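PDB 6ABJ: D-lactate dehydrogenase (Fermentative), which interconverts D-lactate and pyruvate with NAD(H) as cofactor, working as a tetramer and probably reducing pyruvate to D-lactate during fermentation. Local coordinates for residues E261-S265 / G266-Y270; D295-A298 / R299-F303; V254-A257 / A258-E261. One frame throughout, in Å; residues are numbered along the deposited sequence.

Contact 1 (E261-S265 / G266-Y270); sequences EALKS and GQLGY
Two donors grip Leu263 O at the end of helix 256-265: Gly266 N at 3.2 Å, lying 70° out of the carbonyl plane, and a water 2.7 Å away. The water also donates to Leu268 O, tying the last helical turn to Leu268, on the run into strand 268-273. Beside it, Leu268 N makes a nearly straight bond of 2.9 Å to Ala262 O, approaching from above that carbonyl. Gly266 takes up positive phi, and here the chain leaves the helix. With chi1 at 67°, Ser265 OG sits between its own backbone N and carbonyl carbon, turned over the bend, and accepts Gln267 N at 3.1 Å. The apolar side chains close up alongside these polar links. Ala262 CB meets Leu268 CB at 3.9 Å, while Leu263 and Leu268 run alongside each other in the same direction, their CD2 methyls 4.1 Å apart. Gln267 NE2 leads away from the helix and donates to Met239 O and Leu236 O, and Lys264 NZ pairs with Glu261 and with Asp295 of the second subunit. The turn thus joins helix to strand in a Rossmann-type beta-alpha-beta unit, Leu268 resting on Leu245 of strand 243-247 and Leu263 on Leu300 of helix 295-302.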
# COMPACT_ATOMS: atom_id res chain seq x y z
N GLU B 261 -16.95 11.25 14.61
CA GLU B 261 -17.77 12.31 14.09
C GLU B 261 -16.98 13.60 13.95
O GLU B 261 -17.19 14.34 12.99
CB GLU B 261 -19.07 12.47 14.93
CG GLU B 261 -20.06 11.34 14.62
CD GLU B 261 -20.37 11.13 13.11
OE1 GLU B 261 -20.72 12.11 12.40
OE2 GLU B 261 -20.28 9.98 12.61
N ALA B 262 -16.03 13.81 14.85
CA ALA B 262 -15.14 14.99 14.86
C ALA B 262 -14.18 14.98 13.66
O ALA B 262 -13.93 16.01 13.08
CB ALA B 262 -14.35 15.00 16.13
N LEU B 263 -13.71 13.80 13.31
CA LEU B 263 -12.89 13.62 12.10
C LEU B 263 -13.74 13.79 10.86
O LEU B 263 -13.34 14.49 9.93
CB LEU B 263 -12.18 12.26 12.14
CG LEU B 263 -11.04 12.12 13.14
CD1 LEU B 263 -10.76 10.68 13.54
CD2 LEU B 263 -9.73 12.74 12.59
N LYS B 264 -14.96 13.25 10.85
CA LYS B 264 -15.82 13.44 9.70
C LYS B 264 -16.14 14.89 9.43
O LYS B 264 -16.17 15.32 8.26
CB LYS B 264 -17.08 12.64 9.80
CG LYS B 264 -16.79 11.17 9.67
CD LYS B 264 -18.01 10.33 9.97
CE LYS B 264 -19.18 10.59 9.06
NZ LYS B 264 -20.28 9.72 9.55
N SER B 265 -16.33 15.67 10.49
CA SER B 265 -16.77 17.05 10.29
C SER B 265 -15.62 17.98 10.00
O SER B 265 -15.82 19.13 9.59
CB SER B 265 -17.47 17.58 11.54
OG SER B 265 -16.58 17.71 12.59
N GLY B 266 -14.41 17.51 10.27
CA GLY B 266 -13.24 18.38 10.15
C GLY B 266 -12.93 19.11 11.47
O GLY B 266 -11.90 19.73 11.56
N GLN B 267 -13.78 18.99 12.48
CA GLN B 267 -13.50 19.57 13.71
C GLN B 267 -12.12 19.10 14.26
O GLN B 267 -11.34 19.91 14.79
CB GLN B 267 -14.62 19.25 14.74
CG GLN B 267 -14.30 19.57 16.21
CD GLN B 267 -14.01 21.03 16.52
OE1 GLN B 267 -14.13 21.90 15.67
NE2 GLN B 267 -13.54 21.29 17.75
N LEU B 268 -11.89 17.80 14.22
CA LEU B 268 -10.57 17.28 14.52
C LEU B 268 -9.83 17.12 13.20
O LEU B 268 -10.26 16.34 12.33
CB LEU B 268 -10.67 15.94 15.29
CG LEU B 268 -9.37 15.36 15.80
CD1 LEU B 268 -8.70 16.25 16.85
CD2 LEU B 268 -9.59 14.03 16.45
N GLY B 269 -8.68 17.78 13.09
CA GLY B 269 -7.88 17.78 11.88
C GLY B 269 -7.02 16.55 11.71
O GLY B 269 -6.74 16.17 10.59
N TYR B 270 -6.50 16.05 12.81
CA TYR B 270 -5.56 14.95 12.75
C TYR B 270 -5.66 14.14 14.01
O TYR B 270 -5.95 14.66 15.08
CB TYR B 270 -4.11 15.46 12.69
CG TYR B 270 -3.74 16.52 11.67
CD1 TYR B 270 -4.03 17.86 11.88
CD2 TYR B 270 -3.01 16.18 10.53
CE1 TYR B 270 -3.65 18.83 10.97
CE2 TYR B 270 -2.64 17.14 9.61
CZ TYR B 270 -2.96 18.46 9.83
OH TYR B 270 -2.58 19.41 8.91
O HOH W 1 -10.85 15.59 9.82

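Contact 2 (D295-A298 / R299-F303); sequences DVLA and RLLSF
Asp295 to Ser302 form a short alpha-helix whose i to i+4 backbone bonds run from Arg299 N to Asp295 O, from Leu300 N to Val296 O and from Leu301 N to Leu297 O, the last at 3.0 Å and 166°; the next, Ser302 N to Ala298 O, is weak, and Ser302 N also donates to Arg299 O. Leu297 and Leu301 lean across each other at a slant, one turn apart, with Leu297 CG against Leu301 CD1 at 3.8 Å. The CG of Leu297 lies anti to its backbone N (chi1 -176°), whereas that of Leu301 lies anti to its carbonyl carbon, which brings Leu301 CG within 3.3 Å of Leu297 O. On another face Val296 CG1 approaches Leu300 CD1 at 4.2 Å, and both side chains pack on helix 256-265. Phe303 CZ sits 3.7 Å above one face of the Arg299 guanidinium, offset toward its rim. Leu297 touches Phe148 of the third subunit, and Leu301 its Thr143. Arg299 forms a salt bridge with Asp295 of the second subunit, and Asp295 with Arg299 of that subunit. One short helix thus combines apolar sides toward the third subunit and helix 256-265 with reciprocal ion pairs to the second, chemistry consistent with holding the tetramer together.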
# COMPACT_ATOMS: atom_id res chain seq x y z
N ASP B 295 -16.00 -1.92 14.87
CA ASP B 295 -16.45 -0.92 13.92
C ASP B 295 -15.74 0.43 14.07
O ASP B 295 -15.41 1.10 13.08
CB ASP B 295 -17.95 -0.68 14.07
CG ASP B 295 -18.81 -1.87 13.64
OD1 ASP B 295 -18.34 -2.80 12.95
OD2 ASP B 295 -20.00 -1.85 13.98
N VAL B 296 -15.50 0.82 15.31
CA VAL B 296 -14.91 2.11 15.63
C VAL B 296 -13.44 2.17 15.17
O VAL B 296 -13.07 3.04 14.43
CB VAL B 296 -15.04 2.40 17.11
CG1 VAL B 296 -14.25 3.65 17.47
CG2 VAL B 296 -16.51 2.59 17.44
N LEU B 297 -12.63 1.22 15.61
CA LEU B 297 -11.28 1.12 15.14
C LEU B 297 -11.21 1.00 13.63
O LEU B 297 -10.36 1.61 13.03
CB LEU B 297 -10.55 -0.09 15.76
CG LEU B 297 -9.09 -0.24 15.43
CD1 LEU B 297 -8.31 0.96 15.89
CD2 LEU B 297 -8.49 -1.48 16.07
N ALA B 298 -12.07 0.18 13.03
CA ALA B 298 -12.01 0.03 11.55
C ALA B 298 -12.21 1.41 10.86
O ALA B 298 -11.55 1.74 9.83
CB ALA B 298 -13.01 -0.98 11.05
N ARG B 299 -13.10 2.18 11.39
CA ARG B 299 -13.44 3.47 10.81
C ARG B 299 -12.27 4.45 11.02
O ARG B 299 -11.90 5.16 10.10
CB ARG B 299 -14.72 4.05 11.40
CG ARG B 299 -15.17 5.38 10.77
CD ARG B 299 -15.54 5.16 9.34
NE ARG B 299 -16.49 6.15 8.84
CZ ARG B 299 -16.29 7.03 7.85
NH1 ARG B 299 -15.12 7.14 7.24
NH2 ARG B 299 -17.26 7.83 7.49
N LEU B 300 -11.66 4.44 12.21
CA LEU B 300 -10.51 5.28 12.45
C LEU B 300 -9.38 4.98 11.50
O LEU B 300 -8.77 5.92 10.97
CB LEU B 300 -9.99 5.09 13.89
CG LEU B 300 -10.92 5.68 14.95
CD1 LEU B 300 -10.49 5.22 16.36
CD2 LEU B 300 -10.94 7.19 14.86
N LEU B 301 -9.09 3.69 11.31
CA LEU B 301 -8.04 3.27 10.45
C LEU B 301 -8.13 3.76 8.96
O LEU B 301 -7.11 3.90 8.35
CB LEU B 301 -7.85 1.77 10.46
CG LEU B 301 -7.28 1.28 11.81
CD1 LEU B 301 -7.51 -0.22 11.94
CD2 LEU B 301 -5.81 1.62 12.01
N SER B 302 -9.34 4.08 8.51
CA SER B 302 -9.65 4.50 7.16
C SER B 302 -9.30 5.91 6.76
O SER B 302 -9.08 6.22 5.58
CB SER B 302 -11.17 4.41 6.95
OG SER B 302 -11.66 3.08 6.90
N PHE B 303 -9.33 6.79 7.76
CA PHE B 303 -9.22 8.22 7.53
C PHE B 303 -7.79 8.51 7.07
O PHE B 303 -6.82 7.92 7.56
CB PHE B 303 -9.43 8.97 8.79
CG PHE B 303 -10.85 8.97 9.24
CD1 PHE B 303 -11.79 9.63 8.50
CD2 PHE B 303 -11.25 8.33 10.36
CE1 PHE B 303 -13.12 9.66 8.93
CE2 PHE B 303 -12.56 8.41 10.81
CZ PHE B 303 -13.49 9.06 10.10

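Contact 3 (V254-A257 / A258-E261); sequences VNAA and ALIE
Val254 and Leu259 meet where the chain enters helix 256-265, the crossover helix between strands 243-247 and 268-273 of the Rossmann-type NAD-binding domain. Their side chains cross at about a right angle. Both leucine methyls meet the valine: Leu259 CD2 touches Val254 CG2 at 4.0 Å and Leu259 CD1 lies 4.1 Å from Val254 CG1, while CD1 also rests on the CA of Ala256 at 3.8 Å. The CG of Leu259 is anti to its carbonyl carbon (chi1 -64°), which directs the branch back along the helix toward the incoming chain. This first turn is wound by i to i+3 bonds: Ala258 N donates to Asn255 O at 2.9 Å, entering 44° out of the carbonyl plane, and Leu259 N makes a weak bond to Ala256 O. Ile260 CB lies 3.7 Å from Ala257 O.

Beyond this shell, the backbone of Asn255 is bonded to that of Ile231, and Val254 packs on the same residue. Leu259 and Ala258 lean on Leu236 of helix 233-238, and Leu259 also reaches Leu268 and Leu271 of strand 268-273. Ala256 and Ile260 are covered by Val296 of helix 295-302. Ala258, held between Leu236 and the incoming chain, sets its CB against Asn255 O at 3.4 Å.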
# COMPACT_ATOMS: atom_id res chain seq x y z
N VAL B 254 -9.52 8.38 25.99
CA VAL B 254 -10.32 8.95 24.96
C VAL B 254 -11.54 8.05 24.66
O VAL B 254 -11.48 6.84 24.83
CB VAL B 254 -9.40 9.13 23.72
CG1 VAL B 254 -9.43 7.92 22.84
CG2 VAL B 254 -9.86 10.32 22.95
N ASN B 255 -12.62 8.67 24.24
CA ASN B 255 -13.77 7.96 23.78
C ASN B 255 -13.69 7.89 22.28
O ASN B 255 -14.14 8.77 21.57
CB ASN B 255 -15.09 8.65 24.19
CG ASN B 255 -16.31 7.81 23.90
OD1 ASN B 255 -16.21 6.69 23.38
ND2 ASN B 255 -17.48 8.38 24.15
N ALA B 256 -13.14 6.79 21.81
CA ALA B 256 -12.82 6.64 20.39
C ALA B 256 -14.00 6.83 19.51
O ALA B 256 -13.93 7.45 18.43
CB ALA B 256 -12.19 5.28 20.16
N ALA B 257 -15.15 6.37 19.97
CA ALA B 257 -16.36 6.55 19.25
C ALA B 257 -16.64 7.99 18.91
O ALA B 257 -17.13 8.25 17.86
CB ALA B 257 -17.55 5.91 20.02
N ALA B 258 -16.40 8.92 19.84
CA ALA B 258 -16.62 10.38 19.61
C ALA B 258 -15.61 11.04 18.62
O ALA B 258 -15.87 12.06 17.99
CB ALA B 258 -16.48 11.10 20.96
N LEU B 259 -14.45 10.41 18.49
CA LEU B 259 -13.43 10.91 17.55
C LEU B 259 -13.90 10.84 16.11
O LEU B 259 -13.56 11.67 15.31
CB LEU B 259 -12.17 10.09 17.70
CG LEU B 259 -11.39 10.11 19.02
CD1 LEU B 259 -10.28 9.12 19.02
CD2 LEU B 259 -10.85 11.46 19.26
N ILE B 260 -14.73 9.85 15.79
CA ILE B 260 -15.17 9.63 14.44
C ILE B 260 -15.93 10.81 13.90
O ILE B 260 -15.71 11.26 12.79
CB ILE B 260 -16.02 8.36 14.38
CG1 ILE B 260 -15.10 7.16 14.54
CG2 ILE B 260 -16.75 8.22 13.06
CD1 ILE B 260 -15.84 5.88 14.78
N GLU B 261 -16.95 11.25 14.61
CA GLU B 261 -17.77 12.31 14.09
C GLU B 261 -16.98 13.60 13.95
O GLU B 261 -17.19 14.34 12.99
CB GLU B 261 -19.07 12.47 14.93
CG GLU B 261 -20.06 11.34 14.62
CD GLU B 261 -20.37 11.13 13.11
OE1 GLU B 261 -20.72 12.11 12.40
OE2 GLU B 261 -20.28 9.98 12.61

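Contacts 3 and 1 take the start and end of one helix, 256-265, and share Glu261; their centres are 10 Å apart and Leu259 CD2 meets Leu268 CD2 at 4.0 Å. Contact 2 lies on the next helix of the domain and packs against residues of contacts 1 and 3. Val296 CG1 reaches Ala256 CB and Ile260 CD1, each at 3.8 Å, and Leu300 CD2 meets Leu263 CD1 at 3.7 Å. Lys264 CD lies 3.6 Å from Arg299 NH2, and contacts 1 and 2 both face the second subunit. The side chains of Leu301 and Val254 are each about 11 Å from that of Asp274, which binds NADH in another structure of this protein but is without ligand here; Val254 is also about 11 Å from Thr248, likewise an NADH-binding residue.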